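Local coordinates for protein pectate lyase/Amb allergen (Acidovorax citrulli, PDB 4HWV) that probably cleaves pectate as a secreted, calcium-binding polysaccharide lyase of family 1 with a right-handed parallel beta-helix fold, at residues Arg335-Val341 / Pro364-Thr370; Ala303-Gly307 / Leu322-Phe326; Pro395-Ala399 / Ala436-Ala441. Where two conformers were deposited one is given. Residue numbers count along the deposited sequence, not the author numbering.

Contact 1: residues Arg335-Val341 / Pro364-Thr370; sequences RQRQARV and PWLAGMT
In neighbouring coils of the parallel beta-helix, Arg335-Val341 and Pro364-Thr370 run in the same direction, the register shifting by one residue between Arg335/Trp365 (CA-CA 4.4 Å) and Gln336/Ala367 (CA-CA 4.7 Å). Arg337 is left-handed (54/55) and the Gln338-Ala339 peptide cis. Pro364 O accepts from Arg335 NH1 (2.9 Å). The Trp365 ring (chi1 t) carries Gln338 NE2 over one face, 3.4 Å from CZ3. Leu366 N (2.8 Å) and Ala367 N (3.1 Å) donate to Arg335 O. Ala367 O receives Gln338 NE2 (2.9 Å, chi1 p). Gly368 (phi/psi -102/-105) accepts Gln338 N at its O (2.9 Å). Met369-Thr370 is strand, with Thr370 in a parallel bridge to Arg340 (CA-CA 4.6 Å): Thr370 N donates to Ala339 O (3.0 Å) and Val341 N to Thr370 O (2.9 Å). Water 1 donates to Gly368 O and to Thr370 OG1 (each 2.8 Å), which also bonds Asn400 OD1. Main-chain carbonyls accept all seven direct bonds, five from main-chain N-H groups: pairing is mostly backbone, Arg335 NH1 and Gln338 NE2 adding side-chain donors.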
ATOM      1  N   ARG A 335       0.031 -12.989   9.676  1.00  4.56           N
ATOM      2  CA  ARG A 335      -1.056 -13.484  10.512  1.00  5.26           C
ATOM      3  C   ARG A 335      -0.938 -14.950  10.925  1.00  5.27           C
ATOM      4  O   ARG A 335      -1.214 -15.294  12.076  1.00  5.84           O
ATOM      5  CB  ARG A 335      -2.400 -13.241   9.819  1.00  6.30           C
ATOM      6  CG  ARG A 335      -3.609 -13.746  10.576  1.00  7.78           C
ATOM      7  CD  ARG A 335      -4.842 -12.957  10.165  1.00  9.75           C
ATOM      8  NE  ARG A 335      -6.095 -13.490  10.690  1.00 10.89           N
ATOM      9  CZ  ARG A 335      -6.583 -13.218  11.897  1.00 11.31           C
ATOM     10  NH1 ARG A 335      -5.885 -12.459  12.726  1.00 11.62           N
ATOM     11  NH2 ARG A 335      -7.755 -13.728  12.276  1.00 12.89           N
ATOM     12  N   GLN A 336      -0.534 -15.819  10.000  1.00  5.13           N
ATOM     13  CA  GLN A 336      -0.536 -17.256  10.281  1.00  5.33           C
ATOM     14  C   GLN A 336       0.322 -18.007   9.274  1.00  4.81           C
ATOM     15  O   GLN A 336       0.908 -17.401   8.363  1.00  4.41           O
ATOM     16  CB  GLN A 336      -1.968 -17.815  10.281  1.00  6.37           C
ATOM     17  CG  GLN A 336      -2.693 -17.630   8.944  1.00  7.09           C
ATOM     18  CD  GLN A 336      -4.144 -18.030   9.015  1.00  7.65           C
ATOM     19  OE1 GLN A 336      -4.463 -19.142   9.435  1.00  9.35           O
ATOM     20  NE2 GLN A 336      -5.036 -17.115   8.623  1.00  8.34           N
ATOM     21  N   ARG A 337       0.396 -19.326   9.449  1.00  5.32           N
ATOM     22  CA  ARG A 337       1.253 -20.178   8.618  1.00  5.03           C
ATOM     23  C   ARG A 337       2.694 -19.681   8.615  1.00  4.66           C
ATOM     24  O   ARG A 337       3.293 -19.446   7.561  1.00  5.02           O
ATOM     25  CB  ARG A 337       0.742 -20.294   7.181  1.00  5.22           C
ATOM     26  CG  ARG A 337      -0.663 -20.833   7.062  1.00  5.62           C
ATOM     27  CD  ARG A 337      -0.895 -21.210   5.594  1.00  6.76           C
ATOM     28  NE  ARG A 337      -2.282 -21.574   5.311  1.00  7.37           N
ATOM     29  CZ  ARG A 337      -2.809 -21.626   4.092  1.00  7.81           C
ATOM     30  NH1 ARG A 337      -2.094 -21.280   3.025  1.00  7.53           N
ATOM     31  NH2 ARG A 337      -4.063 -22.019   3.944  1.00  9.08           N
ATOM     32  N   GLN A 338       3.274 -19.545   9.798  1.00  4.86           N
ATOM     33  CA  GLN A 338       4.644 -19.066   9.867  1.00  4.90           C
ATOM     34  C   GLN A 338       5.550 -20.012  10.675  1.00  4.45           C
ATOM     35  O   GLN A 338       6.101 -19.623  11.699  1.00  5.62           O
ATOM     36  CB  GLN A 338       4.707 -17.586  10.322  1.00  6.03           C
ATOM     37  CG  GLN A 338       3.974 -17.228  11.627  1.00  6.60           C
ATOM     38  CD  GLN A 338       3.718 -15.729  11.769  1.00  5.48           C
ATOM     39  OE1 GLN A 338       4.610 -14.894  11.539  1.00  5.35           O
ATOM     40  NE2 GLN A 338       2.506 -15.376  12.178  1.00  5.59           N
ATOM     41  N   ALA A 339       5.748 -21.255  10.218  1.00  4.26           N
ATOM     42  CA  ALA A 339       5.194 -21.871   9.005  1.00  4.51           C
ATOM     43  C   ALA A 339       4.162 -22.933   9.400  1.00  4.70           C
ATOM     44  O   ALA A 339       4.189 -23.431  10.537  1.00  5.71           O
ATOM     45  CB  ALA A 339       6.321 -22.526   8.183  1.00  5.52           C
ATOM     46  N   ARG A 340       3.282 -23.297   8.470  1.00  4.84           N
ATOM     47  CA  ARG A 340       2.355 -24.403   8.698  1.00  4.93           C
ATOM     48  C   ARG A 340       2.927 -25.655   8.033  1.00  4.57           C
ATOM     49  O   ARG A 340       3.060 -25.700   6.805  1.00  4.94           O
ATOM     50  CB  ARG A 340       0.967 -24.103   8.129  1.00  5.37           C
ATOM     51  CG  ARG A 340      -0.099 -25.093   8.580  1.00  6.27           C
ATOM     52  CD  ARG A 340      -1.319 -25.149   7.642  1.00  6.23           C
ATOM     53  NE  ARG A 340      -2.427 -25.848   8.301  1.00  6.55           N
ATOM     54  CZ  ARG A 340      -2.484 -27.173   8.463  1.00  7.04           C
ATOM     55  NH1 ARG A 340      -1.516 -27.957   7.995  1.00  7.30           N
ATOM     56  NH2 ARG A 340      -3.512 -27.718   9.112  1.00  8.15           N
ATOM     57  N   VAL A 341       3.279 -26.663   8.833  1.00  5.05           N
ATOM     58  CA  VAL A 341       4.063 -27.791   8.329  1.00  5.06           C
ATOM     59  C   VAL A 341       3.352 -29.140   8.350  1.00  5.30           C
ATOM     60  O   VAL A 341       3.059 -29.685   9.427  1.00  5.79           O
ATOM     61  CB  VAL A 341       5.379 -27.917   9.106  1.00  5.84           C
ATOM     62  CG1 VAL A 341       6.181 -29.089   8.554  1.00  6.05           C
ATOM     63  CG2 VAL A 341       6.157 -26.597   9.033  1.00  6.22           C
ATOM     64  N   PRO A 364      -3.363  -8.840  12.112  1.00  8.03           N
ATOM     65  CA  PRO A 364      -3.186  -9.258  13.512  1.00  8.26           C
ATOM     66  C   PRO A 364      -2.706 -10.702  13.592  1.00  8.17           C
ATOM     67  O   PRO A 364      -3.161 -11.554  12.837  1.00  8.77           O
ATOM     68  CB  PRO A 364      -4.603  -9.137  14.118  1.00  9.13           C
ATOM     69  CG  PRO A 364      -5.369  -8.297  13.146  1.00  8.92           C
ATOM     70  CD  PRO A 364      -4.766  -8.566  11.782  1.00  8.61           C
ATOM     71  N   TRP A 365      -1.795 -10.966  14.513  1.00  7.36           N
ATOM     72  CA  TRP A 365      -1.294 -12.310  14.725  1.00  6.90           C
ATOM     73  C   TRP A 365      -2.415 -13.268  15.131  1.00  7.55           C
ATOM     74  O   TRP A 365      -3.166 -13.029  16.095  1.00  9.16           O
ATOM     75  CB  TRP A 365      -0.274 -12.279  15.843  1.00  7.20           C
ATOM     76  CG  TRP A 365       0.373 -13.596  16.191  1.00  7.14           C
ATOM     77  CD1 TRP A 365      -0.168 -14.614  16.938  1.00  8.05           C
ATOM     78  CD2 TRP A 365       1.704 -14.011  15.848  1.00  6.72           C
ATOM     79  NE1 TRP A 365       0.738 -15.633  17.070  1.00  7.93           N
ATOM     80  CE2 TRP A 365       1.898 -15.285  16.417  1.00  7.20           C
ATOM     81  CE3 TRP A 365       2.746 -13.428  15.107  1.00  6.49           C
ATOM     82  CZ2 TRP A 365       3.089 -15.980  16.291  1.00  7.51           C
ATOM     83  CZ3 TRP A 365       3.929 -14.119  14.995  1.00  6.61           C
ATOM     84  CH2 TRP A 365       4.093 -15.387  15.585  1.00  7.01           C
ATOM     85  N   LEU A 366      -2.491 -14.376  14.405  1.00  7.48           N
ATOM     86  CA  LEU A 366      -3.400 -15.461  14.745  1.00  8.62           C
ATOM     87  C   LEU A 366      -2.637 -16.700  15.235  1.00  9.56           C
ATOM     88  O   LEU A 366      -2.964 -17.256  16.283  1.00 11.73           O
ATOM     89  CB  LEU A 366      -4.282 -15.824  13.544  1.00  9.83           C
ATOM     90  CG  LEU A 366      -5.219 -17.010  13.791  1.00 11.81           C
ATOM     91  CD1 LEU A 366      -6.239 -16.744  14.906  1.00 13.43           C
ATOM     92  CD2 LEU A 366      -5.918 -17.336  12.487  1.00 12.87           C
ATOM     93  N   ALA A 367      -1.629 -17.132  14.481  1.00  8.69           N
ATOM     94  CA  ALA A 367      -0.860 -18.333  14.822  1.00  7.94           C
ATOM     95  C   ALA A 367       0.558 -18.165  14.319  1.00  7.09           C
ATOM     96  O   ALA A 367       0.803 -17.423  13.352  1.00  7.48           O
ATOM     97  CB  ALA A 367      -1.490 -19.581  14.200  1.00  8.65           C
ATOM     98  N   GLY A 368       1.466 -18.892  14.956  1.00  7.27           N
ATOM     99  CA  GLY A 368       2.865 -18.894  14.570  1.00  6.64           C
ATOM    100  C   GLY A 368       3.207 -20.138  13.777  1.00  6.90           C
ATOM    101  O   GLY A 368       2.855 -20.255  12.596  1.00  6.86           O
ATOM    102  N   MET A 369       3.900 -21.067  14.432  1.00  6.66           N
ATOM    103  CA  MET A 369       4.265 -22.354  13.848  1.00  7.77           C
ATOM    104  C   MET A 369       3.137 -23.342  14.086  1.00  7.78           C
ATOM    105  O   MET A 369       2.607 -23.425  15.197  1.00  8.76           O
ATOM    106  CB  MET A 369       5.501 -22.914  14.552  1.00 10.22           C
ATOM    107  CG  MET A 369       6.686 -22.022  14.545  1.00 12.70           C
ATOM    108  SD  MET A 369       7.990 -22.836  15.469  1.00 14.26           S
ATOM    109  CE  MET A 369       9.014 -21.381  15.719  1.00 15.81           C
ATOM    110  N   THR A 370       2.782 -24.100  13.059  1.00  6.70           N
ATOM    111  CA  THR A 370       1.782 -25.155  13.228  1.00  7.43           C
ATOM    112  C   THR A 370       2.387 -26.498  12.866  1.00  8.02           C
ATOM    113  O   THR A 370       2.875 -26.694  11.748  1.00  8.80           O
ATOM    114  CB  THR A 370       0.547 -24.913  12.348  1.00  8.54           C
ATOM    115  OG1 THR A 370      -0.076 -23.689  12.752  1.00  9.29           O
ATOM    116  CG2 THR A 370      -0.441 -26.065  12.474  1.00  9.30           C
TER
HETATM  117  O   HOH W   1       0.465 -21.232  11.570  1.00 14.44           O

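Contact 2: residues Ala303-Gly307 / Leu322-Phe326; sequences AFLIG and LKVTF
Ala303-Gly307 (from CA 304 to 307) and Leu322-Phe326 point 158° apart and splay: the CA-CA distance is 6.7 Å between Ile306 and Leu322 but 10.6 Å between Phe304 and Phe326. Residues 305-306 and 324-326 are strand, but the two segments neither pair as strands nor share a hydrogen bond; apolar side chains fill the wedge. At the close end each segment has a residue with positive phi, Gly307 (88/117) and Leu322 (67/33, left-handed); at the Gly307 angles a CB would jam against the preceding carbonyl, so glycine is called for. At the wide end Phe304 (chi1 m) presents a face to the edge of Phe326 (chi1 m), an edge-to-face pair with centroids 4.9 Å apart, planes at 59° and Phe304 CD2 3.8 Å from Phe326 CE2. In the middle Ile306 (m, m) places CG2 4.2 Å from Val324 CG2 and 4.0 Å from Leu322 CB, with CD1 4.4 Å from Phe326 CZ. Gly307 CA lies 3.6 Å from Leu322 CD1. This is the apolar interior of one beta-helix coil, packed between two sheets. The stack continues with Val281, Val283 and Leu292 from strands 281-283 and 290-293, and Val346 and Leu348 from strand 345-356.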
ATOM      1  N   ALA A 303       1.299 -17.099   5.387  1.00  4.46           N
ATOM      2  CA  ALA A 303       2.652 -16.923   4.844  1.00  4.63           C
ATOM      3  C   ALA A 303       3.242 -18.134   4.095  1.00  4.14           C
ATOM      4  O   ALA A 303       3.623 -18.011   2.920  1.00  4.01           O
ATOM      5  CB  ALA A 303       3.579 -16.482   5.950  1.00  5.34           C
ATOM      6  N   PHE A 304       3.362 -19.270   4.784  1.00  3.59           N
ATOM      7  CA  PHE A 304       4.076 -20.430   4.240  1.00  3.93           C
ATOM      8  C   PHE A 304       3.284 -21.713   4.455  1.00  3.72           C
ATOM      9  O   PHE A 304       3.190 -22.209   5.582  1.00  5.08           O
ATOM     10  CB  PHE A 304       5.455 -20.588   4.900  1.00  4.70           C
ATOM     11  CG  PHE A 304       6.219 -19.312   4.992  1.00  4.67           C
ATOM     12  CD1 PHE A 304       6.738 -18.729   3.852  1.00  6.03           C
ATOM     13  CD2 PHE A 304       6.427 -18.693   6.217  1.00  4.94           C
ATOM     14  CE1 PHE A 304       7.442 -17.522   3.920  1.00  5.98           C
ATOM     15  CE2 PHE A 304       7.116 -17.500   6.304  1.00  5.94           C
ATOM     16  CZ  PHE A 304       7.633 -16.912   5.154  1.00  6.40           C
ATOM     17  N   LEU A 305       2.721 -22.244   3.378  1.00  3.85           N
ATOM     18  CA  LEU A 305       2.068 -23.539   3.431  1.00  4.42           C
ATOM     19  C   LEU A 305       3.102 -24.579   3.018  1.00  4.34           C
ATOM     20  O   LEU A 305       3.556 -24.589   1.862  1.00  4.94           O
ATOM     21  CB  LEU A 305       0.890 -23.572   2.454  1.00  4.97           C
ATOM     22  CG  LEU A 305       0.038 -24.844   2.494  1.00  6.44           C
ATOM     23  CD1 LEU A 305      -0.775 -24.900   3.785  1.00  7.28           C
ATOM     24  CD2 LEU A 305      -0.893 -24.891   1.303  1.00  7.46           C
ATOM     25  N   ILE A 306       3.522 -25.421   3.971  1.00  4.09           N
ATOM     26  CA  ILE A 306       4.445 -26.515   3.684  0.50  4.23           C
ATOM     27  C   ILE A 306       3.606 -27.796   3.701  1.00  4.68           C
ATOM     28  O   ILE A 306       3.233 -28.275   4.774  1.00  5.15           O
ATOM     29  CB  ILE A 306       5.603 -26.604   4.723  0.50  4.40           C
ATOM     30  CG1 ILE A 306       6.287 -25.236   4.932  0.50  4.88           C
ATOM     31  CG2 ILE A 306       6.608 -27.662   4.283  0.50  4.63           C
ATOM     32  CD1 ILE A 306       6.844 -24.623   3.651  0.50  4.33           C
ATOM     33  N   GLY A 307       3.270 -28.305   2.515  1.00  4.95           N
ATOM     34  CA  GLY A 307       2.368 -29.443   2.389  1.00  5.41           C
ATOM     35  C   GLY A 307       0.917 -28.989   2.327  1.00  5.42           C
ATOM     36  O   GLY A 307       0.405 -28.381   3.275  1.00  6.37           O
ATOM     37  N   LEU A 322       9.469 -32.051   1.015  1.00  5.34           N
ATOM     38  CA  LEU A 322       9.133 -30.907   1.864  1.00  4.94           C
ATOM     39  C   LEU A 322      10.172 -30.650   2.961  1.00  4.68           C
ATOM     40  O   LEU A 322       9.836 -30.165   4.051  1.00  5.55           O
ATOM     41  CB  LEU A 322       7.716 -31.033   2.440  1.00  5.82           C
ATOM     42  CG  LEU A 322       6.627 -31.397   1.420  1.00  6.17           C
ATOM     43  CD1 LEU A 322       5.286 -31.547   2.141  1.00  7.61           C
ATOM     44  CD2 LEU A 322       6.509 -30.396   0.252  1.00  6.28           C
ATOM     45  N   LYS A 323      11.437 -30.925   2.653  1.00  4.69           N
ATOM     46  CA  LYS A 323      12.506 -30.574   3.577  1.00  4.35           C
ATOM     47  C   LYS A 323      12.856 -29.106   3.394  1.00  4.14           C
ATOM     48  O   LYS A 323      13.332 -28.702   2.322  1.00  4.77           O
ATOM     49  CB  LYS A 323      13.733 -31.448   3.326  1.00  5.06           C
ATOM     50  CG  LYS A 323      13.490 -32.911   3.708  1.00  6.67           C
ATOM     51  CD  LYS A 323      14.651 -33.791   3.242  1.00  7.58           C
ATOM     52  CE  LYS A 323      14.590 -35.239   3.753  1.00  9.05           C
ATOM     53  NZ  LYS A 323      13.355 -35.912   3.285  1.00  9.90           N
ATOM     54  N   VAL A 324      12.594 -28.299   4.427  1.00  3.61           N
ATOM     55  CA  VAL A 324      12.725 -26.848   4.323  1.00  3.70           C
ATOM     56  C   VAL A 324      13.426 -26.311   5.570  1.00  3.27           C
ATOM     57  O   VAL A 324      13.123 -26.730   6.702  1.00  4.74           O
ATOM     58  CB  VAL A 324      11.341 -26.152   4.205  1.00  4.21           C
ATOM     59  CG1 VAL A 324      11.512 -24.660   3.966  1.00  5.16           C
ATOM     60  CG2 VAL A 324      10.528 -26.772   3.090  1.00  5.22           C
ATOM     61  N   THR A 325      14.381 -25.403   5.362  1.00  3.91           N
ATOM     62  CA  THR A 325      15.034 -24.689   6.454  1.00  3.80           C
ATOM     63  C   THR A 325      14.704 -23.204   6.362  1.00  3.60           C
ATOM     64  O   THR A 325      14.845 -22.604   5.292  1.00  4.92           O
ATOM     65  CB  THR A 325      16.554 -24.826   6.347  1.00  4.25           C
ATOM     66  OG1 THR A 325      16.923 -26.220   6.329  1.00  4.23           O
ATOM     67  CG2 THR A 325      17.236 -24.102   7.501  1.00  4.85           C
ATOM     68  N   PHE A 326      14.278 -22.619   7.475  1.00  3.50           N
ATOM     69  CA  PHE A 326      14.088 -21.159   7.586  1.00  3.39           C
ATOM     70  C   PHE A 326      15.068 -20.638   8.632  1.00  3.55           C
ATOM     71  O   PHE A 326      14.992 -21.039   9.794  1.00  4.76           O
ATOM     72  CB  PHE A 326      12.697 -20.793   8.144  1.00  4.50           C
ATOM     73  CG  PHE A 326      11.531 -21.062   7.230  1.00  4.55           C
ATOM     74  CD1 PHE A 326      10.942 -22.329   7.174  1.00  4.95           C
ATOM     75  CD2 PHE A 326      10.959 -20.016   6.509  1.00  4.36           C
ATOM     76  CE1 PHE A 326       9.810 -22.562   6.394  1.00  5.71           C
ATOM     77  CE2 PHE A 326       9.823 -20.242   5.720  1.00  4.91           C
ATOM     78  CZ  PHE A 326       9.247 -21.523   5.668  1.00  5.22           C
TER

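Contact 3: residues Pro395-Ala399 / Ala436-Ala441; sequences PADVA and ADLTAA
A turn with helical phi/psi packs against the start of a helix. Residues 395-397 lack regular helical bonding, but Pro395 O accepts from both Val398 N (2.9 Å) and Ala399 N (3.3 Å), closing the turn before Ala399 (phi/psi -141/142) becomes extended. Across the gap, Ala436 and Asp437 lead into a helix, 438-445, whose first turn is 438-441. The register sets Pro395 against Leu438 (CA-CA 5.5 Å) and Ala396 against Ala441 (CA-CA 5.0 Å).

The polar bonds lie within each segment or reach outside, rather than across the interface. Asp437 (chi1 t), its CA-to-CB bond directed away from 395-399, is the N-cap: its OD1 accepts from Ala440 N at 3.1 Å, with an angle of 162°. Leu438 N is bound by Asp426, and Asp397, which makes no contact with 436-441, forms a salt bridge with Arg391.

Apolar side chains make most of the interface. Leu438 (m, t) places CD2 3.7 Å from Val398 CB and 4.3 Å from Pro395 CB, and its CB 3.9 Å from Ala399 CB. Ala441 CB lies 4.2 Å from Ala396 CB and 4.3 Å from Pro395 CB, and Pro395 CG meets Ala436 CB at 3.9 Å. Two side chains also pack on the turn's backbone: Leu438 CD2 is 3.7 Å from Pro395 O, and Ala441 CB is 3.7 Å from Ala396 CA and 3.9 Å from Pro395 C. The small alanines let the two backbones come close.

Phe424 of strand 423-427 also packs on Leu438 and Ala399. The contact thus joins the loop entering strand 399-401, an edge strand of its four-stranded sheet within this chain, to a capped helix packed on the last coils of the parallel beta-helix.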
ATOM      1  N   PRO A 395       2.908 -18.880  25.112  1.00 10.49           N
ATOM      2  CA  PRO A 395       3.481 -19.873  24.198  1.00 10.60           C
ATOM      3  C   PRO A 395       2.432 -20.498  23.291  1.00 10.79           C
ATOM      4  O   PRO A 395       2.734 -20.745  22.134  1.00 10.50           O
ATOM      5  CB  PRO A 395       4.093 -20.899  25.151  1.00  9.95           C
ATOM      6  CG  PRO A 395       4.534 -20.055  26.320  1.00 10.38           C
ATOM      7  CD  PRO A 395       3.409 -19.066  26.490  1.00 10.78           C
ATOM      8  N   ALA A 396       1.225 -20.721  23.803  1.00 10.95           N
ATOM      9  CA  ALA A 396       0.155 -21.290  22.992  1.00 12.63           C
ATOM     10  C   ALA A 396      -0.279 -20.425  21.815  1.00 13.23           C
ATOM     11  O   ALA A 396      -0.933 -20.926  20.912  1.00 14.09           O
ATOM     12  CB  ALA A 396      -1.039 -21.642  23.863  1.00 13.67           C
ATOM     13  N   ASP A 397       0.070 -19.135  21.818  1.00 12.92           N
ATOM     14  CA  ASP A 397      -0.221 -18.285  20.660  1.00 13.59           C
ATOM     15  C   ASP A 397       0.793 -18.503  19.545  1.00 12.25           C
ATOM     16  O   ASP A 397       0.567 -18.094  18.404  1.00 12.88           O
ATOM     17  CB  ASP A 397      -0.195 -16.795  21.032  1.00 15.72           C
ATOM     18  CG  ASP A 397      -1.238 -16.423  22.070  1.00 17.56           C
ATOM     19  OD1 ASP A 397      -2.414 -16.834  21.935  1.00 19.54           O
ATOM     20  OD2 ASP A 397      -0.883 -15.707  23.023  1.00 17.48           O
ATOM     21  N   VAL A 398       1.918 -19.127  19.885  1.00 11.16           N
ATOM     22  CA  VAL A 398       3.083 -19.165  19.002  1.00 10.10           C
ATOM     23  C   VAL A 398       3.289 -20.520  18.326  1.00  8.84           C
ATOM     24  O   VAL A 398       3.859 -20.594  17.240  1.00  8.77           O
ATOM     25  CB  VAL A 398       4.355 -18.714  19.768  1.00 10.86           C
ATOM     26  CG1 VAL A 398       5.609 -18.751  18.887  1.00 11.22           C
ATOM     27  CG2 VAL A 398       4.139 -17.316  20.332  1.00 11.28           C
ATOM     28  N   ALA A 399       2.810 -21.591  18.952  1.00  7.57           N
ATOM     29  CA  ALA A 399       2.848 -22.900  18.312  1.00  7.51           C
ATOM     30  C   ALA A 399       1.571 -23.653  18.612  1.00  7.59           C
ATOM     31  O   ALA A 399       1.061 -23.595  19.731  1.00  9.13           O
ATOM     32  CB  ALA A 399       4.048 -23.703  18.782  1.00  7.62           C
ATOM     33  N   ALA A 436      10.102 -19.340  26.300  1.00  8.32           N
ATOM     34  CA  ALA A 436       8.778 -19.900  26.034  1.00  8.97           C
ATOM     35  C   ALA A 436       8.929 -21.351  25.609  1.00  9.32           C
ATOM     36  O   ALA A 436       9.662 -21.658  24.682  1.00  9.88           O
ATOM     37  CB  ALA A 436       8.091 -19.105  24.938  1.00  9.75           C
ATOM     38  N   ASP A 437       8.236 -22.244  26.293  1.00  9.95           N
ATOM     39  CA  ASP A 437       8.278 -23.664  25.968  1.00  9.99           C
ATOM     40  C   ASP A 437       7.205 -23.983  24.931  1.00  9.24           C
ATOM     41  O   ASP A 437       6.064 -24.279  25.276  1.00  9.95           O
ATOM     42  CB  ASP A 437       8.059 -24.507  27.237  1.00 11.74           C
ATOM     43  CG  ASP A 437       8.238 -26.001  27.003  1.00 13.61           C
ATOM     44  OD1 ASP A 437       8.281 -26.433  25.831  1.00 13.72           O
ATOM     45  OD2 ASP A 437       8.350 -26.738  28.013  1.00 15.59           O
ATOM     46  N   LEU A 438       7.559 -23.940  23.657  1.00  8.59           N
ATOM     47  CA  LEU A 438       6.555 -24.173  22.620  1.00  8.09           C
ATOM     48  C   LEU A 438       6.125 -25.627  22.585  1.00  8.65           C
ATOM     49  O   LEU A 438       4.989 -25.928  22.250  1.00  8.93           O
ATOM     50  CB  LEU A 438       7.071 -23.765  21.230  1.00  7.75           C
ATOM     51  CG  LEU A 438       7.488 -22.297  21.077  1.00  7.53           C
ATOM     52  CD1 LEU A 438       7.951 -22.020  19.649  1.00  7.82           C
ATOM     53  CD2 LEU A 438       6.370 -21.318  21.483  1.00  8.38           C
ATOM     54  N   THR A 439       7.039 -26.537  22.927  1.00  8.69           N
ATOM     55  CA  THR A 439       6.710 -27.960  22.898  1.00  9.56           C
ATOM     56  C   THR A 439       5.562 -28.290  23.862  1.00  9.70           C
ATOM     57  O   THR A 439       4.664 -29.052  23.524  1.00  9.26           O
ATOM     58  CB  THR A 439       7.945 -28.821  23.193  1.00 10.36           C
ATOM     59  OG1 THR A 439       8.948 -28.569  22.203  1.00 10.77           O
ATOM     60  CG2 THR A 439       7.586 -30.295  23.172  1.00 11.71           C
ATOM     61  N   ALA A 440       5.583 -27.693  25.049  1.00 10.28           N
ATOM     62  CA  ALA A 440       4.502 -27.887  26.008  1.00 10.94           C
ATOM     63  C   ALA A 440       3.169 -27.406  25.433  1.00 10.61           C
ATOM     64  O   ALA A 440       2.129 -28.056  25.610  1.00 10.92           O
ATOM     65  CB  ALA A 440       4.824 -27.190  27.330  1.00 11.93           C
ATOM     66  N   ALA A 441       3.196 -26.276  24.736  1.00  9.57           N
ATOM     67  CA  ALA A 441       1.982 -25.774  24.097  1.00  9.43           C
ATOM     68  C   ALA A 441       1.500 -26.720  23.007  1.00  8.70           C
ATOM     69  O   ALA A 441       0.306 -26.981  22.877  1.00  9.26           O
ATOM     70  CB  ALA A 441       2.192 -24.378  23.545  1.00  9.69           C
TER

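How the contacts relate
Along the chain the order is contact 2, contact 1, contact 3, and they occupy successive regions of the beta-helix: the centre of contact 1 is 12 Å from those of contacts 2 and 3, which lie 19 Å apart without touching. Backbone hydrogen bonds join contact 2 to contact 1, Phe304 N to Arg337 O (2.8 Å) and, probably, Ile306 N to Arg340 O (2.9 Å). Contact 3 extends the series through Met369 N to Val398 O and Trp365 NE1 to Asp397 O, both 2.8 Å. The calcium ion bound by Asp227, Asp278 and Asp282 lies about 6 Å from the Arg337 side chain and about 9 Å from that of Phe304, whereas contact 3 is remote from this site.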